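Local coordinates for hypothetical protein Atu2299 (Agrobacterium tumefaciens, PDB 2HLY) that is of unknown function but belongs to the DUF2026 family, which is grouped with the papain-like CA clan of peptidases, so a related fold is likely, at residues T11-I16 with F101-F106; R15-I20 with T199-T204; S22-Q27 with G163-V168; A181-V186 with A193-L198. All coordinates share one frame; numbering follows the deposited sequence.

Contact 1: T11-I16 with F101-F106; sequences TDYFRI and FMAPAF
Tyr13, Phe14 and Ile16 of helix 10-24 meet Phe101, Ala103 and Pro104 in a buried apolar contact, between the first turns of that helix and the loop that leaves strand 97-100. No hydrogen bond links the two segments, and flat and branched side chains do the joining. With CG anti to its backbone N (chi1 168°) and so on the loop side, Tyr13 lays its ring nearly parallel to that of Phe101, planes at 23°, yet the centroids are 5.3 Å apart. The rings have slid past each other and barely overlap, meeting where Tyr13 CD1 lies 3.8 Å from Phe101 CE1. Ile16 comes over the face of the same phenylalanine: its CG2, 3.6 Å from Phe101 CD1, makes a CH-pi contact offset toward the rim. A beta-branched residue suits this place because CG2 and the CG1-CD1 arm both reach the ring. Tyr13 and Pro104 approach tip to tip, with Tyr13 OH 3.4 Å from Pro104 CD and equally close to Ala103 CB. The small alanine and the rigid proline thus fit round a phenol whose polar end donates to Asp100 O and accepts from Phe120 N. Pro104 CG lies at the edge of the Phe14 ring, 4.1 Å from CE1. Ala103 and Pro104 belong to a short 3-10 turn that presents both side chains to the helix. Ile16 also touches Ile45, so helix 31-50 shares this core. The arrangement is that of a helix packed on the loop between two strands of an antiparallel sheet, consistent with the mixed helix-and-sheet build of the papain-like clan.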
# COMPACT_ATOMS: atom_id res chain seq x y z
N THR A 11 9.22 -0.41 -11.56
CA THR A 11 8.55 -1.55 -12.15
C THR A 11 8.23 -2.62 -11.10
O THR A 11 7.18 -3.26 -11.16
CB THR A 11 9.33 -2.11 -13.36
OG1 THR A 11 8.45 -2.94 -14.14
CG2 THR A 11 10.59 -2.86 -12.92
N ASP A 12 9.12 -2.77 -10.12
CA ASP A 12 8.95 -3.76 -9.05
C ASP A 12 7.90 -3.30 -8.03
O ASP A 12 7.14 -4.11 -7.48
CB ASP A 12 10.30 -4.07 -8.41
CG ASP A 12 11.22 -4.84 -9.35
OD1 ASP A 12 10.70 -5.69 -10.11
OD2 ASP A 12 12.45 -4.60 -9.34
N TYR A 13 7.86 -2.00 -7.78
CA TYR A 13 6.78 -1.43 -6.98
C TYR A 13 5.44 -1.80 -7.60
O TYR A 13 4.51 -2.22 -6.91
CB TYR A 13 6.94 0.08 -6.91
CG TYR A 13 5.74 0.82 -6.34
CD1 TYR A 13 5.71 1.24 -5.00
CD2 TYR A 13 4.66 1.14 -7.16
CE1 TYR A 13 4.61 1.94 -4.49
CE2 TYR A 13 3.56 1.84 -6.65
CZ TYR A 13 3.55 2.25 -5.33
OH TYR A 13 2.47 2.98 -4.89
N PHE A 14 5.31 -1.63 -8.92
CA PHE A 14 4.06 -1.99 -9.57
C PHE A 14 3.78 -3.50 -9.50
O PHE A 14 2.63 -3.89 -9.35
CB PHE A 14 4.02 -1.47 -11.01
CG PHE A 14 3.84 0.02 -11.12
CD1 PHE A 14 2.89 0.68 -10.34
CD2 PHE A 14 4.60 0.76 -12.03
CE1 PHE A 14 2.70 2.07 -10.46
CE2 PHE A 14 4.42 2.14 -12.15
CZ PHE A 14 3.48 2.79 -11.36
N ARG A 15 4.81 -4.33 -9.62
CA ARG A 15 4.63 -5.79 -9.44
C ARG A 15 4.01 -6.08 -8.07
O ARG A 15 3.09 -6.90 -7.94
CB ARG A 15 5.97 -6.52 -9.55
CG ARG A 15 6.47 -6.59 -11.00
CD ARG A 15 7.75 -7.43 -11.09
NE ARG A 15 8.09 -7.66 -12.49
CZ ARG A 15 8.64 -8.78 -12.97
NH1 ARG A 15 8.94 -9.79 -12.16
NH2 ARG A 15 8.89 -8.87 -14.27
N ILE A 16 4.51 -5.39 -7.05
CA ILE A 16 4.03 -5.61 -5.67
C ILE A 16 2.57 -5.18 -5.54
O ILE A 16 1.72 -5.93 -5.04
CB ILE A 16 4.92 -4.89 -4.62
CG1 ILE A 16 6.32 -5.54 -4.61
CG2 ILE A 16 4.28 -4.95 -3.23
CD1 ILE A 16 7.39 -4.75 -3.83
N PHE A 101 1.96 1.38 -1.09
CA PHE A 101 1.66 0.46 -2.18
C PHE A 101 0.21 0.55 -2.68
O PHE A 101 -0.09 -0.02 -3.72
CB PHE A 101 1.97 -0.99 -1.78
CG PHE A 101 3.42 -1.26 -1.62
CD1 PHE A 101 4.23 -1.38 -2.74
CD2 PHE A 101 3.99 -1.42 -0.36
CE1 PHE A 101 5.61 -1.64 -2.60
CE2 PHE A 101 5.36 -1.68 -0.22
CZ PHE A 101 6.16 -1.81 -1.34
N MET A 102 -0.66 1.23 -1.93
CA MET A 102 -2.04 1.40 -2.34
C MET A 102 -2.20 2.51 -3.38
O MET A 102 -3.26 2.64 -3.98
CB MET A 102 -2.95 1.71 -1.14
CG MET A 102 -4.43 1.62 -1.47
SD MET A 102 -5.36 1.87 0.04
CE MET A 102 -7.01 2.22 -0.63
N ALA A 103 -1.16 3.32 -3.58
CA ALA A 103 -1.33 4.55 -4.36
C ALA A 103 -1.98 4.34 -5.74
O ALA A 103 -2.81 5.17 -6.16
CB ALA A 103 -0.01 5.34 -4.47
N PRO A 104 -1.61 3.26 -6.47
CA PRO A 104 -2.28 3.06 -7.79
C PRO A 104 -3.81 2.89 -7.70
O PRO A 104 -4.50 3.05 -8.72
CB PRO A 104 -1.59 1.79 -8.35
CG PRO A 104 -0.23 1.78 -7.65
CD PRO A 104 -0.55 2.25 -6.25
N ALA A 105 -4.32 2.57 -6.52
CA ALA A 105 -5.75 2.39 -6.30
C ALA A 105 -6.46 3.67 -5.87
O ALA A 105 -7.67 3.65 -5.63
CB ALA A 105 -5.98 1.28 -5.28
N PHE A 106 -5.72 4.77 -5.75
CA PHE A 106 -6.31 6.02 -5.26
C PHE A 106 -7.34 6.63 -6.20
O PHE A 106 -8.04 7.57 -5.82
CB PHE A 106 -5.23 7.05 -4.93
CG PHE A 106 -4.42 6.76 -3.68
CD1 PHE A 106 -4.80 5.77 -2.77
CD2 PHE A 106 -3.30 7.52 -3.41
CE1 PHE A 106 -4.03 5.54 -1.61
CE2 PHE A 106 -2.54 7.30 -2.25
CZ PHE A 106 -2.90 6.31 -1.37

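Contact 2: R15-I20 with T199-T204; sequences RIYRVI and TGEMLT
Glu201 O is gripped by two nitrogens of Arg18, NH1 at 2.8 Å and NH2 at 2.9 Å, in an end-on fork that closes on one atom. The motif is an arginine on a helix tying down the irregular chain near the C-terminus by its main-chain carbonyls. NH1 comes in the carbonyl plane on a lone pair, whereas NH2 sits nearly along the C=O axis. A second carbonyl completes the grip: Arg18 NH1 also donates to Thr199 O at 2.9 Å, from above the carbonyl plane, 40° out of it. All three bonds run close to the plane of the guanidinium and so hold the group flat against rotation. Arginine suits the task because its long chain, bent at chi3 (-60°) to turn NE, can present N-H groups in one plane to two carbonyls, NH1 giving one hydrogen to each. Leu203 points toward the helix and lays CD1 over a face of the guanidinium, 3.6 Å from Arg18 NH2. The same methyl meets the Tyr17 ring, 3.8 Å from CD2, so one leucine packs on both a charged and an aromatic neighbour. Thr199 is held by Asn21, which donates from ND2 to its OG1, and by Ser22, whose OG receives its backbone N. On the inner side, the Tyr17 ring meets that of Phe38 with nearly parallel planes. The carboxylate of Glu201 does not touch the Arg18 guanidinium but is joined to Tyr17 through a water, which lies in the plane of the tyrosine ring 2.8 Å from Tyr17 OH and donates to Glu201 OE1.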
# COMPACT_ATOMS: atom_id res chain seq x y z
N ARG A 15 4.81 -4.33 -9.62
CA ARG A 15 4.63 -5.79 -9.44
C ARG A 15 4.01 -6.08 -8.07
O ARG A 15 3.09 -6.90 -7.94
CB ARG A 15 5.97 -6.52 -9.55
CG ARG A 15 6.47 -6.59 -11.00
CD ARG A 15 7.75 -7.43 -11.09
NE ARG A 15 8.09 -7.66 -12.49
CZ ARG A 15 8.64 -8.78 -12.97
NH1 ARG A 15 8.94 -9.79 -12.16
NH2 ARG A 15 8.89 -8.87 -14.27
N ILE A 16 4.51 -5.39 -7.05
CA ILE A 16 4.03 -5.61 -5.67
C ILE A 16 2.57 -5.18 -5.54
O ILE A 16 1.72 -5.93 -5.04
CB ILE A 16 4.92 -4.89 -4.62
CG1 ILE A 16 6.32 -5.54 -4.61
CG2 ILE A 16 4.28 -4.95 -3.23
CD1 ILE A 16 7.39 -4.75 -3.83
N TYR A 17 2.26 -3.98 -6.04
CA TYR A 17 0.88 -3.53 -6.06
C TYR A 17 0.00 -4.56 -6.78
O TYR A 17 -1.05 -4.95 -6.26
CB TYR A 17 0.73 -2.13 -6.70
CG TYR A 17 -0.72 -1.87 -7.09
CD1 TYR A 17 -1.64 -1.41 -6.14
CD2 TYR A 17 -1.18 -2.14 -8.38
CE1 TYR A 17 -2.98 -1.22 -6.48
CE2 TYR A 17 -2.52 -1.94 -8.74
CZ TYR A 17 -3.41 -1.49 -7.78
OH TYR A 17 -4.75 -1.30 -8.11
N ARG A 18 0.44 -5.00 -7.96
CA ARG A 18 -0.38 -5.93 -8.75
C ARG A 18 -0.65 -7.24 -8.00
O ARG A 18 -1.80 -7.70 -7.98
CB ARG A 18 0.25 -6.19 -10.11
CG ARG A 18 -0.73 -6.80 -11.11
CD ARG A 18 -0.05 -7.08 -12.45
NE ARG A 18 0.51 -5.88 -13.10
CZ ARG A 18 -0.19 -5.01 -13.84
NH1 ARG A 18 -1.49 -5.18 -14.03
NH2 ARG A 18 0.43 -3.96 -14.38
N VAL A 19 0.38 -7.79 -7.37
CA VAL A 19 0.24 -9.03 -6.60
C VAL A 19 -0.79 -8.87 -5.49
O VAL A 19 -1.70 -9.68 -5.34
CB VAL A 19 1.60 -9.50 -6.05
CG1 VAL A 19 1.41 -10.58 -4.97
CG2 VAL A 19 2.46 -10.01 -7.21
N ILE A 20 -0.63 -7.82 -4.68
CA ILE A 20 -1.50 -7.63 -3.53
C ILE A 20 -2.93 -7.36 -4.00
O ILE A 20 -3.90 -7.92 -3.46
CB ILE A 20 -0.99 -6.49 -2.62
CG1 ILE A 20 0.43 -6.80 -2.15
CG2 ILE A 20 -1.98 -6.27 -1.46
CD1 ILE A 20 1.13 -5.63 -1.45
N THR A 199 -4.33 -9.14 -11.82
CA THR A 199 -5.21 -8.11 -12.39
C THR A 199 -4.49 -7.39 -13.55
O THR A 199 -3.27 -7.49 -13.69
CB THR A 199 -5.72 -7.12 -11.31
OG1 THR A 199 -4.60 -6.52 -10.65
CG2 THR A 199 -6.58 -7.85 -10.27
N GLY A 200 -5.25 -6.66 -14.36
CA GLY A 200 -4.75 -6.26 -15.68
C GLY A 200 -4.63 -4.79 -16.05
O GLY A 200 -4.64 -4.46 -17.23
N GLU A 201 -4.50 -3.90 -15.07
CA GLU A 201 -4.34 -2.46 -15.37
C GLU A 201 -2.93 -2.17 -15.89
O GLU A 201 -1.97 -2.80 -15.45
CB GLU A 201 -4.64 -1.60 -14.12
CG GLU A 201 -4.80 -0.09 -14.38
CD GLU A 201 -5.11 0.71 -13.09
OE1 GLU A 201 -5.14 0.10 -12.00
OE2 GLU A 201 -5.33 1.94 -13.17
N MET A 202 -2.83 -1.24 -16.83
CA MET A 202 -1.55 -0.71 -17.29
C MET A 202 -1.15 0.37 -16.30
O MET A 202 -1.95 1.25 -15.98
CB MET A 202 -1.70 -0.11 -18.69
CG MET A 202 -0.41 0.31 -19.35
SD MET A 202 -0.67 0.60 -21.11
CE MET A 202 -0.55 -1.07 -21.76
N LEU A 203 0.09 0.29 -15.82
CA LEU A 203 0.55 1.15 -14.71
C LEU A 203 1.83 1.88 -15.06
O LEU A 203 2.85 1.26 -15.37
CB LEU A 203 0.80 0.29 -13.48
CG LEU A 203 -0.45 -0.35 -12.86
CD1 LEU A 203 -0.03 -1.46 -11.89
CD2 LEU A 203 -1.33 0.70 -12.18
N THR A 204 1.77 3.22 -14.97
CA THR A 204 2.91 4.08 -15.28
C THR A 204 2.91 5.30 -14.36
O THR A 204 1.86 5.71 -13.87
CB THR A 204 2.86 4.60 -16.76
OG1 THR A 204 1.78 5.52 -16.90
CG2 THR A 204 2.70 3.44 -17.78
O HOH W 1 -5.42 -2.01 -10.71

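Contact 3: S22-Q27 with G163-V168; sequences SLLISQ and GDMASV
Met165 starts with CG anti to its carbonyl carbon; a chi2 of -147° then sets SD beside Leu23 O, and a chi3 of only -20° turns CE back over CB, a strained, nearly eclipsed bend that sets the methyl against Leu23 CB. The contact is helix-to-helix packing: the C-terminal part of helix 10-24, with residues up to Gln27, lies against helix 160-172, and Leu23 and Met165 are the pair whose CA atoms lie closest. Methionine suits this place because its unbranched, flexible chain can be folded to fit between fixed neighbours. Its SD lies 3.6 Å from Leu23 O, a van der Waals approach and no hydrogen bond. Its CE touches Leu23 CB at 4.0 Å and reaches Leu24 CD1 at the same distance, so the terminal methyl lies on two consecutive leucines. Leu23 points toward the other helix and divides its branches. Its CD1 lies 3.7 Å from the backbone Met165 O, while CD2 goes to Val168, one turn further along helix 160-172. At the solvent-facing border Gln27 also points toward the contact; its amide oxygen OE1 comes nearest the methyl, 4.3 Å from Met165 CE, a loose approach where a polar group is tolerated. Helix 31-50 closes another side of the cluster, as Met165 touches Phe41 and Leu24 touches Tyr37. Within helix 160-172, Ala169 and Trp172 extend the surface that receives Leu23. Val168 links the cluster to strand 183-187 through Leu184 and Val186, and on the helix 10-24 side its CG1 methyl rests 3.8 Å from Leu23 CD2.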
# COMPACT_ATOMS: atom_id res chain seq x y z
N SER A 22 -4.33 -8.33 -6.70
CA SER A 22 -4.89 -9.55 -7.26
C SER A 22 -5.43 -10.48 -6.18
O SER A 22 -6.46 -11.14 -6.36
CB SER A 22 -3.82 -10.27 -8.10
OG SER A 22 -3.37 -9.44 -9.16
N LEU A 23 -4.73 -10.52 -5.04
CA LEU A 23 -5.14 -11.36 -3.91
C LEU A 23 -6.33 -10.76 -3.14
O LEU A 23 -7.13 -11.50 -2.54
CB LEU A 23 -3.95 -11.56 -2.97
CG LEU A 23 -2.86 -12.49 -3.52
CD1 LEU A 23 -1.57 -12.38 -2.71
CD2 LEU A 23 -3.37 -13.94 -3.52
N LEU A 24 -6.45 -9.45 -3.17
CA LEU A 24 -7.47 -8.75 -2.42
C LEU A 24 -8.77 -8.58 -3.12
O LEU A 24 -9.75 -8.35 -2.52
CB LEU A 24 -7.03 -7.37 -2.16
CG LEU A 24 -6.15 -7.25 -0.98
CD1 LEU A 24 -6.75 -7.98 0.19
CD2 LEU A 24 -4.84 -7.76 -1.27
N ILE A 25 -8.72 -8.55 -4.42
CA ILE A 25 -9.85 -8.05 -5.21
C ILE A 25 -11.18 -8.76 -4.88
O ILE A 25 -12.23 -8.11 -4.79
CB ILE A 25 -9.53 -7.96 -6.74
CG1 ILE A 25 -10.60 -7.15 -7.49
CG2 ILE A 25 -9.34 -9.33 -7.35
CD1 ILE A 25 -10.80 -5.73 -6.96
N SER A 26 -11.11 -10.07 -4.65
CA SER A 26 -12.30 -10.88 -4.34
C SER A 26 -12.93 -10.55 -2.98
O SER A 26 -14.09 -10.89 -2.72
CB SER A 26 -11.95 -12.37 -4.38
OG SER A 26 -11.06 -12.70 -3.33
N GLN A 27 -12.15 -9.88 -2.13
CA GLN A 27 -12.56 -9.55 -0.77
C GLN A 27 -13.47 -8.31 -0.71
O GLN A 27 -14.19 -8.11 0.27
CB GLN A 27 -11.31 -9.32 0.08
CG GLN A 27 -11.47 -9.55 1.56
CD GLN A 27 -10.36 -10.42 2.12
OE1 GLN A 27 -9.25 -10.45 1.60
NE2 GLN A 27 -10.67 -11.13 3.20
N GLY A 163 -2.36 -14.63 6.99
CA GLY A 163 -0.97 -15.12 6.89
C GLY A 163 -0.77 -16.00 5.67
O GLY A 163 0.26 -15.94 5.00
N ASP A 164 -1.78 -16.82 5.36
CA ASP A 164 -1.71 -17.66 4.16
C ASP A 164 -1.59 -16.80 2.91
O ASP A 164 -0.78 -17.10 2.03
CB ASP A 164 -2.94 -18.54 4.04
CG ASP A 164 -2.96 -19.68 5.04
OD1 ASP A 164 -1.94 -19.90 5.74
OD2 ASP A 164 -4.02 -20.36 5.11
N MET A 165 -2.39 -15.72 2.84
CA MET A 165 -2.36 -14.84 1.66
C MET A 165 -1.01 -14.12 1.58
O MET A 165 -0.49 -13.92 0.49
CB MET A 165 -3.51 -13.83 1.67
CG MET A 165 -4.88 -14.41 1.32
SD MET A 165 -5.97 -13.25 0.42
CE MET A 165 -5.24 -11.66 0.78
N ALA A 166 -0.46 -13.73 2.73
CA ALA A 166 0.86 -13.06 2.74
C ALA A 166 1.95 -13.97 2.18
O ALA A 166 2.86 -13.53 1.44
CB ALA A 166 1.21 -12.63 4.14
N SER A 167 1.88 -15.24 2.57
CA SER A 167 2.81 -16.23 2.05
C SER A 167 2.70 -16.30 0.53
O SER A 167 3.70 -16.27 -0.18
CB SER A 167 2.55 -17.60 2.69
OG SER A 167 3.39 -18.60 2.13
N VAL A 168 1.46 -16.35 0.03
CA VAL A 168 1.25 -16.41 -1.42
C VAL A 168 1.86 -15.17 -2.10
O VAL A 168 2.56 -15.30 -3.11
CB VAL A 168 -0.25 -16.56 -1.78
CG1 VAL A 168 -0.46 -16.45 -3.30
CG2 VAL A 168 -0.78 -17.90 -1.24

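Contact 4: A181-V186 with A193-L198; sequences AASLSV and ARTVPL
Leu184 and Val186 pair with Val196 and Arg194 across an antiparallel beta hairpin whose strands run at 160° to each other. Leu184 and Val196 exchange two backbone hydrogen bonds, as do Val186 and Arg194, and Leu198 N adds a fifth to Ala182 O at 3.0 Å. Side chains alternate between the two faces. Ser183, Ser185 and Thr195 share one with Pro197, and their small polar groups suit the surface: a water bridges Ser185 OG and Thr195 OG1, and Thr195 CG2 lies 3.7 Å from Ser183 OG. Leu184, Val186, Arg194 and Val196 start out on the other. There the beta-branched valines, well suited to strands, touch diagonally, Val186 CG2 to Val196 CG2 at 3.8 Å. Arg194 puts CG between its backbone N and carbonyl carbon (chi1 73°) and then runs extended beside Val186, pointing the same way. One face of its guanidinium lies against Val186, whose CG1 is 3.4 Å from Arg194 NH2. Past the strand end, Leu198 CD1 packs 3.4 Å from Ala181 O, which also accepts from Trp172 NE1. The face with Leu184 and Val186 rests on Val168 of helix 160-172, while Leu198 reaches Arg18 and Ser22 of helix 10-24.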
# COMPACT_ATOMS: atom_id res chain seq x y z
N ALA A 181 4.26 -15.94 -12.48
CA ALA A 181 3.06 -16.68 -12.89
C ALA A 181 1.91 -15.73 -13.21
O ALA A 181 1.65 -14.79 -12.48
CB ALA A 181 2.63 -17.65 -11.79
N ALA A 182 1.23 -15.99 -14.33
CA ALA A 182 0.07 -15.20 -14.73
C ALA A 182 -1.11 -15.43 -13.80
O ALA A 182 -1.99 -14.57 -13.66
CB ALA A 182 -0.32 -15.55 -16.16
N SER A 183 -1.15 -16.61 -13.20
CA SER A 183 -2.17 -16.94 -12.22
C SER A 183 -1.61 -18.00 -11.29
O SER A 183 -0.65 -18.69 -11.64
CB SER A 183 -3.45 -17.45 -12.90
OG SER A 183 -3.25 -18.73 -13.48
N LEU A 184 -2.19 -18.11 -10.10
CA LEU A 184 -1.77 -19.10 -9.12
C LEU A 184 -2.94 -19.90 -8.62
O LEU A 184 -4.05 -19.39 -8.51
CB LEU A 184 -1.09 -18.44 -7.93
CG LEU A 184 0.36 -17.99 -8.09
CD1 LEU A 184 0.87 -17.53 -6.74
CD2 LEU A 184 1.24 -19.12 -8.63
N SER A 185 -2.67 -21.17 -8.32
CA SER A 185 -3.62 -22.02 -7.61
C SER A 185 -3.40 -21.83 -6.11
O SER A 185 -2.33 -22.15 -5.58
CB SER A 185 -3.41 -23.48 -7.99
OG SER A 185 -4.43 -24.28 -7.43
N VAL A 186 -4.41 -21.28 -5.43
CA VAL A 186 -4.33 -20.98 -4.00
C VAL A 186 -5.30 -21.90 -3.24
O VAL A 186 -6.50 -21.93 -3.54
CB VAL A 186 -4.67 -19.50 -3.72
CG1 VAL A 186 -4.62 -19.19 -2.22
CG2 VAL A 186 -3.70 -18.59 -4.47
N ALA A 193 -8.96 -25.51 -3.57
CA ALA A 193 -8.14 -24.59 -4.36
C ALA A 193 -8.95 -23.68 -5.28
O ALA A 193 -10.00 -24.06 -5.81
CB ALA A 193 -7.07 -25.37 -5.15
N ARG A 194 -8.46 -22.44 -5.44
CA ARG A 194 -9.03 -21.48 -6.38
C ARG A 194 -7.90 -20.90 -7.25
O ARG A 194 -6.75 -20.84 -6.81
CB ARG A 194 -9.77 -20.36 -5.63
CG ARG A 194 -8.84 -19.37 -4.91
CD ARG A 194 -9.60 -18.41 -4.00
NE ARG A 194 -8.68 -17.52 -3.30
CZ ARG A 194 -7.96 -17.85 -2.23
NH1 ARG A 194 -8.04 -19.08 -1.71
NH2 ARG A 194 -7.15 -16.96 -1.67
N THR A 195 -8.23 -20.51 -8.48
CA THR A 195 -7.24 -19.84 -9.35
C THR A 195 -7.35 -18.34 -9.15
O THR A 195 -8.44 -17.77 -9.21
CB THR A 195 -7.43 -20.21 -10.84
OG1 THR A 195 -7.27 -21.63 -11.00
CG2 THR A 195 -6.41 -19.50 -11.72
N VAL A 196 -6.21 -17.71 -8.89
CA VAL A 196 -6.18 -16.26 -8.72
C VAL A 196 -5.31 -15.66 -9.85
O VAL A 196 -4.12 -15.92 -9.90
CB VAL A 196 -5.64 -15.86 -7.32
CG1 VAL A 196 -5.70 -14.35 -7.13
CG2 VAL A 196 -6.44 -16.54 -6.20
N PRO A 197 -5.93 -14.90 -10.77
CA PRO A 197 -5.15 -14.29 -11.84
C PRO A 197 -4.57 -12.94 -11.44
O PRO A 197 -5.14 -12.25 -10.59
CB PRO A 197 -6.20 -14.05 -12.93
CG PRO A 197 -7.44 -13.79 -12.18
CD PRO A 197 -7.36 -14.58 -10.89
N LEU A 198 -3.47 -12.55 -12.06
CA LEU A 198 -3.00 -11.18 -11.90
C LEU A 198 -4.01 -10.23 -12.53
O LEU A 198 -4.51 -10.49 -13.62
CB LEU A 198 -1.64 -11.00 -12.57
CG LEU A 198 -0.40 -11.57 -11.87
CD1 LEU A 198 0.81 -11.54 -12.81
CD2 LEU A 198 -0.10 -10.84 -10.56
O HOH W 2 -3.31 -12.60 -15.40
O HOH W 3 -6.92 -23.63 -8.84

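In the fold
Helix 10-24 is the element common to contacts 1, 2 and 3, which follow one another from its first turns to its last. Contacts 1 and 3 are buried and depend on apolar side chains; contacts 2 and 4 lie at the surface and depend on backbone carbonyls, bridging waters and, in contact 2, a charged group. Contacts 1 and 2 adjoin, with Tyr17 packed on Pro104 and Phe101 O. Contact 4 is local in sequence, whereas the others join distant parts of the chain. Its hairpin touches contact 3 where Leu184 meets Val168 and Val196 approaches Ser22, and strand 193-197 runs on through Leu198 into the irregular segment 199-204 that Arg18 holds.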